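Local coordinates for putative secreted cellulose binding protein (Streptomyces coelicolor, PDB 4OY7) that cleaves glycosidic bonds of cellulose oxidatively with a copper ion, working as the catalytic domain of a lytic polysaccharide monooxygenase, at residues 135-147 against 154-166. Residues are numbered along the deposited sequence; the frame is centred on the assembly and turned at random.
Sequences ELIQTVTNPPQQG and GHYYWDLALPSGR
Trp158 and Gln138 show how one amide can join two beta sheets that share no backbone bonds at that point. Followed outward, the Gln138 chain leaves CB with CG anti to the backbone N (chi1 151°) and runs on extended, which carries the amide across to strand 155-161. Its CB and CG meet nothing of that strand; CD comes 3.8 Å from Leu160 CD1, and the two amide atoms then part. OE1 accepts the indole N-H of Trp158, NE1 to OE1 2.9 Å, in a bent bond that reaches the oxygen from above its carbonyl plane, with amide and indole planes 78° apart. NE2 gives a straighter bond to the backbone O of Asp159, lying on a lone pair of that carbonyl, and the amide is thereby fixed against a flip. Val140 lays CG2 over the five-membered ring of Trp158, 3.5 Å from its centroid, while Pro143 CG meets CE3 at 3.7 Å. Were Trp158 an alanine, Gln138 OE1 would be likely to lose its donor and a gap to open beneath Val140 and Pro143. Farther along, the chain beyond Pro143 drops onto the other sheet. Pro144 CG sits over the Tyr157 ring, and Gln145 CG rests on one face of Tyr156, whose hydroxyl bonds to the backbone N of the copper ligand His110. Paired backbone bonds, Gln146 N to His155 O (2.7 Å) and His155 N to Gln146 O (3.0 Å), close a short antiparallel hairpin. Strand 134-141 thus belongs to one sheet and strand 145-146 to the edge of the other, facing layers typical of the immunoglobulin-like beta sandwich core of AA10 monooxygenases, with Tyr156 in the second shell of the copper site, its side chain about 8 Å from the copper ion.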
ATOM      1  N   GLU A 135       4.951 -13.261  -2.148  1.00  8.73           N
ATOM      2  CA  GLU A 135       4.452 -14.139  -3.212  1.00  9.43           C
ATOM      3  C   GLU A 135       3.358 -13.418  -3.999  1.00  8.48           C
ATOM      4  O   GLU A 135       2.397 -12.899  -3.417  1.00  7.92           O
ATOM      5  CB  GLU A 135       3.907 -15.445  -2.622  1.00 10.91           C
ATOM      6  CG  GLU A 135       4.991 -16.293  -1.993  1.00 12.84           C
ATOM      7  CD  GLU A 135       4.494 -17.624  -1.454  1.00 15.02           C
ATOM      8  OE1 GLU A 135       3.460 -17.654  -0.728  1.00 16.42           O
ATOM      9  OE2 GLU A 135       5.198 -18.638  -1.702  1.00 16.92           O
ATOM     10  N   LEU A 136       3.530 -13.378  -5.325  1.00  8.14           N
ATOM     11  CA  LEU A 136       2.534 -12.862  -6.253  1.00  7.95           C
ATOM     12  C   LEU A 136       1.329 -13.765  -6.236  1.00  8.30           C
ATOM     13  O   LEU A 136       1.435 -14.949  -6.567  1.00  9.24           O
ATOM     14  CB  LEU A 136       3.081 -12.801  -7.686  1.00  7.90           C
ATOM     15  CG  LEU A 136       2.130 -12.239  -8.756  1.00  7.75           C
ATOM     16  CD1 LEU A 136       1.828 -10.747  -8.556  1.00  7.39           C
ATOM     17  CD2 LEU A 136       2.703 -12.502 -10.145  1.00  8.07           C
ATOM     18  N   ILE A 137       0.185 -13.210  -5.859  1.00  8.30           N
ATOM     19  CA  ILE A 137      -1.052 -13.996  -5.702  1.00  8.67           C
ATOM     20  C   ILE A 137      -2.156 -13.611  -6.693  1.00  8.63           C
ATOM     21  O   ILE A 137      -3.072 -14.385  -6.931  1.00  9.05           O
ATOM     22  CB  ILE A 137      -1.571 -14.008  -4.238  1.00  8.96           C
ATOM     23  CG1 ILE A 137      -1.931 -12.637  -3.705  1.00  8.91           C
ATOM     24  CG2 ILE A 137      -0.554 -14.693  -3.311  1.00  9.25           C
ATOM     25  CD1 ILE A 137      -2.685 -12.724  -2.380  1.00  9.11           C
ATOM     26  N   GLN A 138      -2.029 -12.451  -7.331  1.00  8.23           N
ATOM     27  CA  GLN A 138      -3.006 -11.988  -8.299  1.00  8.54           C
ATOM     28  C   GLN A 138      -2.429 -10.865  -9.153  1.00  8.21           C
ATOM     29  O   GLN A 138      -1.666 -10.043  -8.658  1.00  7.58           O
ATOM     30  CB  GLN A 138      -4.277 -11.575  -7.522  1.00  9.08           C
ATOM     31  CG  GLN A 138      -5.137 -10.502  -8.108  1.00  9.35           C
ATOM     32  CD  GLN A 138      -6.257 -10.084  -7.173  1.00  9.31           C
ATOM     33  OE1 GLN A 138      -6.080  -9.261  -6.264  1.00  9.13           O
ATOM     34  NE2 GLN A 138      -7.404 -10.631  -7.416  1.00  9.74           N
ATOM     35  N   THR A 139      -2.758 -10.828 -10.438  1.00  8.49           N
ATOM     36  CA  THR A 139      -2.503  -9.626 -11.238  1.00  8.62           C
ATOM     37  C   THR A 139      -3.822  -9.211 -11.827  1.00  9.00           C
ATOM     38  O   THR A 139      -4.505 -10.057 -12.363  1.00  9.79           O
ATOM     39  CB  THR A 139      -1.425  -9.798 -12.338  1.00  8.77           C
ATOM     40  OG1 THR A 139      -0.205 -10.260 -11.736  1.00  8.74           O
ATOM     41  CG2 THR A 139      -1.130  -8.490 -13.036  1.00  8.81           C
ATOM     42  N   VAL A 140      -4.193  -7.937 -11.678  1.00  8.77           N
ATOM     43  CA  VAL A 140      -5.494  -7.420 -12.117  1.00  9.11           C
ATOM     44  C   VAL A 140      -5.261  -6.403 -13.215  1.00  9.05           C
ATOM     45  O   VAL A 140      -4.721  -5.318 -12.973  1.00  8.59           O
ATOM     46  CB  VAL A 140      -6.250  -6.744 -10.950  1.00  9.19           C
ATOM     47  CG1 VAL A 140      -7.636  -6.276 -11.386  1.00  9.89           C
ATOM     48  CG2 VAL A 140      -6.323  -7.715  -9.792  1.00  9.20           C
ATOM     49  N   THR A 141      -5.699  -6.738 -14.425  1.00  9.40           N
ATOM     50  CA  THR A 141      -5.460  -5.893 -15.578  1.00  9.55           C
ATOM     51  C   THR A 141      -6.642  -4.959 -15.806  1.00 10.16           C
ATOM     52  O   THR A 141      -7.770  -5.415 -16.043  1.00 10.61           O
ATOM     53  CB  THR A 141      -5.160  -6.758 -16.820  1.00  9.96           C
ATOM     54  OG1 THR A 141      -4.027  -7.612 -16.548  1.00  9.45           O
ATOM     55  CG2 THR A 141      -4.892  -5.863 -18.029  1.00 10.32           C
ATOM     56  N   ASN A 142      -6.392  -3.650 -15.751  1.00 10.04           N
ATOM     57  CA  ASN A 142      -7.421  -2.639 -16.051  1.00 10.67           C
ATOM     58  C   ASN A 142      -8.785  -2.894 -15.388  1.00 11.04           C
ATOM     59  O   ASN A 142      -9.821  -3.025 -16.063  1.00 11.97           O
ATOM     60  CB  ASN A 142      -7.562  -2.505 -17.565  1.00 11.46           C
ATOM     61  CG  ASN A 142      -6.395  -1.796 -18.180  1.00 11.28           C
ATOM     62  OD1 ASN A 142      -5.971  -0.758 -17.671  1.00 11.29           O
ATOM     63  ND2 ASN A 142      -5.873  -2.334 -19.276  1.00 11.61           N
ATOM     64  N   PRO A 143      -8.787  -2.977 -14.038  1.00 10.63           N
ATOM     65  CA  PRO A 143     -10.048  -3.133 -13.332  1.00 10.97           C
ATOM     66  C   PRO A 143     -10.916  -1.896 -13.479  1.00 11.52           C
ATOM     67  O   PRO A 143     -10.404  -0.822 -13.806  1.00 11.21           O
ATOM     68  CB  PRO A 143      -9.609  -3.309 -11.870  1.00 10.33           C
ATOM     69  CG  PRO A 143      -8.353  -2.549 -11.795  1.00  9.74           C
ATOM     70  CD  PRO A 143      -7.666  -2.775 -13.119  1.00  9.87           C
ATOM     71  N   PRO A 144     -12.232  -2.043 -13.246  1.00 12.30           N
ATOM     72  CA  PRO A 144     -13.150  -0.907 -13.326  1.00 13.13           C
ATOM     73  C   PRO A 144     -13.009   0.100 -12.177  1.00 13.13           C
ATOM     74  O   PRO A 144     -12.343  -0.178 -11.152  1.00 12.32           O
ATOM     75  CB  PRO A 144     -14.527  -1.572 -13.267  1.00 13.91           C
ATOM     76  CG  PRO A 144     -14.300  -2.815 -12.489  1.00 13.30           C
ATOM     77  CD  PRO A 144     -12.917  -3.279 -12.830  1.00 12.46           C
ATOM     78  N   GLN A 145     -13.665   1.257 -12.357  1.00 14.28           N
ATOM     79  CA  GLN A 145     -13.590   2.348 -11.382  1.00 14.56           C
ATOM     80  C   GLN A 145     -14.965   2.720 -10.853  1.00 15.96           C
ATOM     81  O   GLN A 145     -15.956   2.650 -11.586  1.00 16.74           O
ATOM     82  CB  GLN A 145     -12.936   3.581 -12.016  1.00 14.65           C
ATOM     83  CG  GLN A 145     -11.426   3.451 -12.232  1.00 13.81           C
ATOM     84  CD  GLN A 145     -10.881   4.572 -13.106  1.00 14.22           C
ATOM     85  OE1 GLN A 145     -10.925   5.736 -12.731  1.00 14.53           O
ATOM     86  NE2 GLN A 145     -10.384   4.220 -14.290  1.00 14.37           N
ATOM     87  N   GLN A 146     -15.018   3.102  -9.583  1.00 16.34           N
ATOM     88  CA  GLN A 146     -16.232   3.657  -8.952  1.00 18.32           C
ATOM     89  C   GLN A 146     -15.844   5.040  -8.434  1.00 18.36           C
ATOM     90  O   GLN A 146     -14.906   5.164  -7.644  1.00 17.13           O
ATOM     91  CB  GLN A 146     -16.657   2.726  -7.809  1.00 19.07           C
ATOM     92  CG  GLN A 146     -17.763   3.217  -6.887  1.00 20.87           C
ATOM     93  CD  GLN A 146     -19.134   2.891  -7.425  1.00 22.96           C
ATOM     94  OE1 GLN A 146     -19.517   1.726  -7.533  1.00 24.24           O
ATOM     95  NE2 GLN A 146     -19.866   3.908  -7.787  1.00 24.63           N
ATOM     96  N   GLY A 147     -16.537   6.080  -8.890  1.00 19.72           N
ATOM     97  CA  GLY A 147     -16.143   7.453  -8.567  1.00 20.34           C
ATOM     98  C   GLY A 147     -15.176   7.989  -9.608  1.00 20.73           C
ATOM     99  O   GLY A 147     -14.346   7.252 -10.151  1.00 19.77           O
ATOM    100  N   GLY A 154     -12.815   7.972  -4.627  1.00 15.19           N
ATOM    101  CA  GLY A 154     -12.758   7.320  -5.930  1.00 14.68           C
ATOM    102  C   GLY A 154     -11.779   6.175  -5.933  1.00 13.28           C
ATOM    103  O   GLY A 154     -10.723   6.242  -5.285  1.00 12.63           O
ATOM    104  N   HIS A 155     -12.127   5.095  -6.635  1.00 12.75           N
ATOM    105  CA  HIS A 155     -11.243   3.939  -6.636  1.00 11.50           C
ATOM    106  C   HIS A 155     -11.507   2.952  -7.764  1.00 11.25           C
ATOM    107  O   HIS A 155     -12.630   2.827  -8.294  1.00 12.05           O
ATOM    108  CB  HIS A 155     -11.369   3.192  -5.311  1.00 11.13           C
ATOM    109  CG  HIS A 155     -12.759   2.736  -5.035  1.00 11.94           C
ATOM    110  ND1 HIS A 155     -13.729   3.570  -4.524  1.00 12.71           N
ATOM    111  CD2 HIS A 155     -13.362   1.543  -5.253  1.00 12.15           C
ATOM    112  CE1 HIS A 155     -14.868   2.907  -4.432  1.00 13.44           C
ATOM    113  NE2 HIS A 155     -14.664   1.668  -4.844  1.00 12.91           N
ATOM    114  N   TYR A 156     -10.435   2.258  -8.113  1.00 10.21           N
ATOM    115  CA  TYR A 156     -10.515   0.972  -8.804  1.00  9.98           C
ATOM    116  C   TYR A 156     -11.027  -0.067  -7.813  1.00  9.71           C
ATOM    117  O   TYR A 156     -10.881   0.088  -6.611  1.00  9.34           O
ATOM    118  CB  TYR A 156      -9.133   0.567  -9.308  1.00  9.34           C
ATOM    119  CG  TYR A 156      -8.535   1.497 -10.345  1.00  9.49           C
ATOM    120  CD1 TYR A 156      -8.795   1.329 -11.708  1.00  9.97           C
ATOM    121  CD2 TYR A 156      -7.687   2.534  -9.969  1.00  9.26           C
ATOM    122  CE1 TYR A 156      -8.225   2.173 -12.644  1.00 10.24           C
ATOM    123  CE2 TYR A 156      -7.115   3.380 -10.905  1.00  9.42           C
ATOM    124  CZ  TYR A 156      -7.373   3.181 -12.238  1.00  9.94           C
ATOM    125  OH  TYR A 156      -6.812   4.037 -13.144  1.00 10.38           O
ATOM    126  N   TYR A 157     -11.664  -1.111  -8.312  1.00  9.92           N
ATOM    127  CA  TYR A 157     -12.243  -2.129  -7.482  1.00 10.13           C
ATOM    128  C   TYR A 157     -12.130  -3.479  -8.201  1.00 10.23           C
ATOM    129  O   TYR A 157     -12.313  -3.588  -9.432  1.00 10.66           O
ATOM    130  CB  TYR A 157     -13.719  -1.829  -7.083  1.00 11.12           C
ATOM    131  CG  TYR A 157     -14.738  -1.824  -8.185  1.00 12.12           C
ATOM    132  CD1 TYR A 157     -15.381  -2.989  -8.565  1.00 12.61           C
ATOM    133  CD2 TYR A 157     -15.102  -0.653  -8.829  1.00 12.72           C
ATOM    134  CE1 TYR A 157     -16.345  -2.992  -9.554  1.00 13.65           C
ATOM    135  CE2 TYR A 157     -16.073  -0.650  -9.819  1.00 13.75           C
ATOM    136  CZ  TYR A 157     -16.685  -1.822 -10.180  1.00 14.15           C
ATOM    137  OH  TYR A 157     -17.629  -1.833 -11.187  1.00 15.54           O
ATOM    138  N   TRP A 158     -11.847  -4.491  -7.391  1.00  9.91           N
ATOM    139  CA  TRP A 158     -11.792  -5.895  -7.803  1.00 10.20           C
ATOM    140  C   TRP A 158     -11.895  -6.813  -6.595  1.00 10.42           C
ATOM    141  O   TRP A 158     -11.828  -6.355  -5.463  1.00 10.36           O
ATOM    142  CB  TRP A 158     -10.525  -6.202  -8.584  1.00  9.63           C
ATOM    143  CG  TRP A 158      -9.215  -6.128  -7.843  1.00  8.70           C
ATOM    144  CD1 TRP A 158      -8.601  -7.153  -7.166  1.00  8.30           C
ATOM    145  CD2 TRP A 158      -8.333  -4.994  -7.730  1.00  8.16           C
ATOM    146  NE1 TRP A 158      -7.392  -6.731  -6.651  1.00  7.67           N
ATOM    147  CE2 TRP A 158      -7.200  -5.417  -6.989  1.00  7.59           C
ATOM    148  CE3 TRP A 158      -8.378  -3.669  -8.223  1.00  8.23           C
ATOM    149  CZ2 TRP A 158      -6.137  -4.574  -6.706  1.00  7.14           C
ATOM    150  CZ3 TRP A 158      -7.313  -2.817  -7.945  1.00  7.85           C
ATOM    151  CH2 TRP A 158      -6.196  -3.280  -7.196  1.00  7.28           C
ATOM    152  N   ASP A 159     -12.092  -8.104  -6.838  1.00 10.88           N
ATOM    153  CA  ASP A 159     -12.179  -9.077  -5.753  1.00 11.18           C
ATOM    154  C   ASP A 159     -10.840  -9.798  -5.591  1.00 10.23           C
ATOM    155  O   ASP A 159     -10.176 -10.074  -6.591  1.00  9.99           O
ATOM    156  CB  ASP A 159     -13.242 -10.134  -6.054  1.00 12.52           C
ATOM    157  CG  ASP A 159     -14.646  -9.573  -6.113  1.00 13.95           C
ATOM    158  OD1 ASP A 159     -14.987  -8.723  -5.262  1.00 14.79           O
ATOM    159  OD2 ASP A 159     -15.428 -10.045  -6.980  1.00 15.96           O
ATOM    160  N   LEU A 160     -10.479 -10.119  -4.343  1.00  9.64           N
ATOM    161  CA  LEU A 160      -9.320 -10.957  -4.018  1.00  9.09           C
ATOM    162  C   LEU A 160      -9.709 -12.139  -3.116  1.00  9.37           C
ATOM    163  O   LEU A 160     -10.211 -11.922  -2.008  1.00  9.22           O
ATOM    164  CB  LEU A 160      -8.251 -10.113  -3.312  1.00  8.42           C
ATOM    165  CG  LEU A 160      -7.038 -10.842  -2.706  1.00  8.10           C
ATOM    166  CD1 LEU A 160      -6.286 -11.654  -3.766  1.00  8.15           C
ATOM    167  CD2 LEU A 160      -6.163  -9.828  -1.956  1.00  7.60           C
ATOM    168  N   ALA A 161      -9.441 -13.367  -3.577  1.00  9.63           N
ATOM    169  CA  ALA A 161      -9.680 -14.585  -2.797  1.00 10.05           C
ATOM    170  C   ALA A 161      -8.466 -14.822  -1.928  1.00  9.75           C
ATOM    171  O   ALA A 161      -7.393 -15.130  -2.444  1.00  9.83           O
ATOM    172  CB  ALA A 161      -9.915 -15.776  -3.723  1.00 10.53           C
ATOM    173  N   LEU A 162      -8.599 -14.598  -0.626  1.00  9.70           N
ATOM    174  CA  LEU A 162      -7.455 -14.652   0.277  1.00  9.30           C
ATOM    175  C   LEU A 162      -7.099 -16.118   0.525  1.00  9.73           C
ATOM    176  O   LEU A 162      -7.981 -16.933   0.772  1.00 10.40           O
ATOM    177  CB  LEU A 162      -7.786 -13.963   1.606  1.00  9.30           C
ATOM    178  CG  LEU A 162      -8.107 -12.464   1.492  1.00  9.09           C
ATOM    179  CD1 LEU A 162      -8.909 -11.984   2.695  1.00  9.44           C
ATOM    180  CD2 LEU A 162      -6.797 -11.685   1.332  1.00  8.50           C
ATOM    181  N   PRO A 163      -5.805 -16.458   0.483  1.00  9.47           N
ATOM    182  CA  PRO A 163      -5.421 -17.843   0.763  1.00  9.92           C
ATOM    183  C   PRO A 163      -5.932 -18.331   2.124  1.00 10.36           C
ATOM    184  O   PRO A 163      -6.045 -17.530   3.068  1.00 10.13           O
ATOM    185  CB  PRO A 163      -3.886 -17.791   0.773  1.00  9.63           C
ATOM    186  CG  PRO A 163      -3.518 -16.572   0.064  1.00  9.22           C
ATOM    187  CD  PRO A 163      -4.638 -15.602   0.216  1.00  9.01           C
ATOM    188  N   SER A 164      -6.268 -19.618   2.174  1.00 11.02           N
ATOM    189  CA  SER A 164      -6.535 -20.357   3.408  1.00 11.56           C
ATOM    190  C   SER A 164      -5.244 -20.706   4.137  1.00 11.45           C
ATOM    191  O   SER A 164      -4.148 -20.570   3.574  1.00 11.12           O
ATOM    192  CB  SER A 164      -7.254 -21.649   3.093  1.00 12.46           C
ATOM    193  OG  SER A 164      -8.520 -21.379   2.553  1.00 12.97           O
ATOM    194  N   GLY A 165      -5.392 -21.135   5.391  1.00 11.86           N
ATOM    195  CA  GLY A 165      -4.262 -21.612   6.189  1.00 12.06           C
ATOM    196  C   GLY A 165      -3.354 -20.519   6.716  1.00 11.61           C
ATOM    197  O   GLY A 165      -2.237 -20.815   7.112  1.00 12.27           O
ATOM    198  N   ARG A 166      -3.822 -19.278   6.729  1.00 11.08           N
ATOM    199  CA  ARG A 166      -3.028 -18.170   7.220  1.00 10.56           C
ATOM    200  C   ARG A 166      -3.535 -17.639   8.559  1.00 10.74           C
ATOM    201  O   ARG A 166      -4.741 -17.694   8.874  1.00 11.06           O
ATOM    202  CB  ARG A 166      -2.973 -17.052   6.160  1.00  9.87           C
ATOM    203  CG  ARG A 166      -2.364 -17.490   4.827  1.00  9.84           C
ATOM    204  CD  ARG A 166      -0.913 -17.942   4.972  1.00 10.00           C
ATOM    205  NE  ARG A 166      -0.137 -16.848   5.524  1.00  9.69           N
ATOM    206  CZ  ARG A 166       0.523 -15.939   4.810  1.00  9.39           C
ATOM    207  NH1 ARG A 166       0.634 -16.017   3.471  1.00  9.19           N
ATOM    208  NH2 ARG A 166       1.134 -14.962   5.448  1.00  9.26           N
TER
HETATM  209  O   HOH W   1       2.209 -15.552   0.664  1.00 11.90           O